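PDB 3CLK: transcription regulator from Lactobacillus plantarum WCFS1, which probably controls transcription as a dimeric DNA-binding regulator of the LacI type, its periplasmic-binding-protein-like domain presumably sensing a small effector. Local coordinates for residues S107-E110 with D111-Y114; G244-G247 with V248-I251. All coordinates share one frame; numbering follows the deposited sequence.

Contact 1 (S107-E110 with D111-Y114)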
# COMPACT_ATOMS: atom_id res chain seq x y z
N SER B 107 -16.14 -10.87 -1.90
CA SER B 107 -17.26 -10.12 -2.44
C SER B 107 -17.84 -10.91 -3.59
O SER B 107 -17.22 -11.85 -4.09
CB SER B 107 -16.79 -8.76 -2.98
OG SER B 107 -16.28 -7.93 -1.96
N ASP B 108 -19.05 -10.54 -3.99
CA ASP B 108 -19.70 -11.20 -5.12
C ASP B 108 -19.14 -10.44 -6.31
O ASP B 108 -19.62 -9.35 -6.65
CB ASP B 108 -21.21 -11.01 -5.04
CG ASP B 108 -21.94 -11.72 -6.15
OD1 ASP B 108 -21.43 -11.72 -7.30
OD2 ASP B 108 -23.02 -12.27 -5.89
N ASP B 109 -18.12 -11.00 -6.95
CA ASP B 109 -17.49 -10.33 -8.08
C ASP B 109 -18.45 -9.96 -9.20
O ASP B 109 -18.35 -8.87 -9.75
CB ASP B 109 -16.34 -11.18 -8.64
CG ASP B 109 -15.13 -11.18 -7.73
OD1 ASP B 109 -14.54 -10.09 -7.53
OD2 ASP B 109 -14.77 -12.25 -7.21
N GLU B 110 -19.37 -10.84 -9.54
CA GLU B 110 -20.30 -10.49 -10.59
C GLU B 110 -21.09 -9.26 -10.18
O GLU B 110 -21.28 -8.34 -10.97
CB GLU B 110 -21.26 -11.64 -10.90
CG GLU B 110 -22.09 -11.35 -12.15
CD GLU B 110 -23.09 -12.43 -12.48
OE1 GLU B 110 -22.72 -13.63 -12.46
OE2 GLU B 110 -24.25 -12.08 -12.79
N ASP B 111 -21.55 -9.23 -8.93
CA ASP B 111 -22.32 -8.09 -8.44
C ASP B 111 -21.47 -6.83 -8.38
O ASP B 111 -21.99 -5.72 -8.48
CB ASP B 111 -22.94 -8.39 -7.07
CG ASP B 111 -24.03 -7.39 -6.70
OD1 ASP B 111 -24.93 -7.16 -7.52
OD2 ASP B 111 -23.99 -6.85 -5.57
N ILE B 112 -20.15 -6.98 -8.23
CA ILE B 112 -19.28 -5.81 -8.22
C ILE B 112 -19.34 -5.17 -9.59
O ILE B 112 -19.57 -3.96 -9.71
CB ILE B 112 -17.81 -6.17 -7.90
CG1 ILE B 112 -17.66 -6.48 -6.41
CG2 ILE B 112 -16.88 -5.01 -8.32
CD1 ILE B 112 -16.23 -6.72 -5.96
N GLY B 113 -19.16 -5.98 -10.63
CA GLY B 113 -19.20 -5.47 -11.99
C GLY B 113 -20.56 -4.91 -12.33
O GLY B 113 -20.68 -3.91 -13.06
N TYR B 114 -21.59 -5.56 -11.80
CA TYR B 114 -22.98 -5.18 -12.00
C TYR B 114 -23.26 -3.81 -11.37
O TYR B 114 -23.81 -2.93 -12.02
CB TYR B 114 -23.89 -6.23 -11.38
CG TYR B 114 -25.37 -6.04 -11.66
CD1 TYR B 114 -25.89 -6.22 -12.95
CD2 TYR B 114 -26.26 -5.74 -10.63
CE1 TYR B 114 -27.27 -6.11 -13.20
CE2 TYR B 114 -27.62 -5.63 -10.87
CZ TYR B 114 -28.12 -5.81 -12.14
OH TYR B 114 -29.48 -5.71 -12.35
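Asp108 caps the start of helix 109-121 by accepting the backbone N-H of Asp111: the bond from Asp111 N to Asp108 OD1 is 3.0 Å long and nearly straight, at 165°. CG of Asp108 stands anti to its own backbone N (chi1 -178°), which swings the carboxylate forward over the first turn, and the N-H meets OD1 from above the carboxylate plane. The backbone bonds of the opening turns follow, from Ile112 N to Asp108 O (2.9 Å), Gly113 N to Asp109 O (3.1 Å) and Tyr114 N to Glu110 O (2.9 Å).

In van der Waals contact, CB of Asp111 lies 3.6 Å from CG of Asp108, the two side chains crossing at about a right angle with their carboxylate planes 63° apart. Ile112 runs back along the turn until its CD1 reaches CB of Ser107 at 3.7 Å.

The other carboxylates find partners beyond the turn: Asp109 forms a salt bridge with Arg143 and Glu110 one with Lys149, both on helix 138-153, while Asp111 OD2 bonds to Gln115. An aspartate N-cap whose negative charge would suit the positive end of the helix dipole is the motif here, at the head of the helix following strand 104-106.

Contact 2 (G244-G247 with V248-I251)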
# COMPACT_ATOMS: atom_id res chain seq x y z
N GLY B 244 -11.47 -10.07 6.79
CA GLY B 244 -10.47 -10.49 7.74
C GLY B 244 -11.06 -10.90 9.07
O GLY B 244 -10.60 -11.85 9.71
N VAL B 245 -12.08 -10.16 9.51
CA VAL B 245 -12.75 -10.48 10.77
C VAL B 245 -13.41 -11.85 10.67
O VAL B 245 -13.15 -12.73 11.49
CB VAL B 245 -13.84 -9.43 11.10
CG1 VAL B 245 -14.65 -9.88 12.32
CG2 VAL B 245 -13.18 -8.09 11.38
N THR B 246 -14.24 -12.02 9.65
CA THR B 246 -14.96 -13.27 9.41
C THR B 246 -14.01 -14.45 9.24
O THR B 246 -14.25 -15.55 9.75
CB THR B 246 -15.85 -13.14 8.16
OG1 THR B 246 -16.70 -11.99 8.30
CG2 THR B 246 -16.72 -14.38 7.99
N GLY B 247 -12.91 -14.22 8.52
CA GLY B 247 -11.94 -15.27 8.30
C GLY B 247 -11.48 -15.88 9.61
O GLY B 247 -11.49 -17.09 9.77
N VAL B 248 -11.08 -15.04 10.55
CA VAL B 248 -10.64 -15.53 11.84
C VAL B 248 -11.77 -16.25 12.59
O VAL B 248 -11.52 -17.17 13.35
CB VAL B 248 -10.09 -14.39 12.72
CG1 VAL B 248 -9.75 -14.91 14.11
CG2 VAL B 248 -8.85 -13.80 12.07
N GLN B 249 -13.01 -15.81 12.38
CA GLN B 249 -14.14 -16.44 13.05
C GLN B 249 -14.40 -17.84 12.52
O GLN B 249 -14.96 -18.68 13.22
CB GLN B 249 -15.40 -15.57 12.91
CG GLN B 249 -15.28 -14.20 13.58
CD GLN B 249 -16.56 -13.40 13.54
OE1 GLN B 249 -17.18 -13.25 12.49
NE2 GLN B 249 -16.96 -12.86 14.69
N GLN B 250 -14.00 -18.11 11.27
CA GLN B 250 -14.19 -19.43 10.70
C GLN B 250 -13.17 -20.38 11.33
O GLN B 250 -13.47 -21.56 11.57
CB GLN B 250 -14.02 -19.41 9.18
CG GLN B 250 -15.19 -18.78 8.43
CD GLN B 250 -16.49 -19.54 8.61
OE1 GLN B 250 -16.63 -20.69 8.17
NE2 GLN B 250 -17.46 -18.91 9.27
N ILE B 251 -11.96 -19.87 11.59
CA ILE B 251 -10.91 -20.68 12.20
C ILE B 251 -11.31 -20.97 13.65
O ILE B 251 -11.28 -22.11 14.09
CB ILE B 251 -9.55 -19.94 12.22
CG1 ILE B 251 -9.06 -19.72 10.79
CG2 ILE B 251 -8.54 -20.75 13.01
CD1 ILE B 251 -7.71 -18.98 10.71
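Gln250 N donates to Thr246 O over 3.0 Å, and Gln249 N reaches Val245 O over 3.2 Å. Weaker i to i+4 bonds complete the two turns, Val248 N to Gly244 O at 3.3 Å and Ile251 N to Gly247 O at 3.4 Å. A further weak bond joins Gln250 N to Gly247 O, so this N-H is shared between two carbonyls.

The side chains of the later turn lie against the carbonyl oxygens of the earlier one. CG of Gln249 rests 3.3 Å from Val245 O, and because it sits anti to its own carbonyl carbon (chi1 -63°) the extended chain runs back alongside Val245, whose CG1 comes within 4.2 Å of the amide carbon CD. Gln250 also turns back, its CG 3.6 Å from Thr246 O, but its chain then bends at chi2 (-63°) and OE1 bonds to Ser264. On another side of the helix, CG2 of Val248 packs 3.5 Å from Gly244 O.

Outward from the turns, Val248 meets Ile30 of helix 22-34 and Leu70 of strand 68-72, Ile251 also touches Leu70, and Thr246 and Gln250 lie on Ile105 of strand 104-106. Thr246 OG1 is bonded to Gln242, one turn earlier. The chemistry is that of a helix held turn to turn by backbone bonds, several of them weak, and covered on much of its surface: Val248 and Ile251, together with Thr246 and Gln250, pack it on the parallel sheet, while the amide of Gln250 is bonded to Ser264 and that of Gln249 weakly to Glu33.

From the N terminus, the chain builds most of the parallel sheet, ending this run with strand 104-106, before contact 1 opens helix 109-121 and leads into the other lobe, where helix 138-153 packs beside it. After the mixed sheet has been laid down through strand 234-237, the chain returns to the first lobe, and contact 2 forms within helix 240-256, against strands 68-72 and 104-106. Each contact closes one or two helical turns, so they follow in series and neither nest nor cross. Their centres are 21 Å apart and their nearest atoms about 10 Å. Contact 1 stands just beyond the first crossing and contact 2 in the helix that follows the second, in a two-lobed periplasmic-binding-protein-like fold.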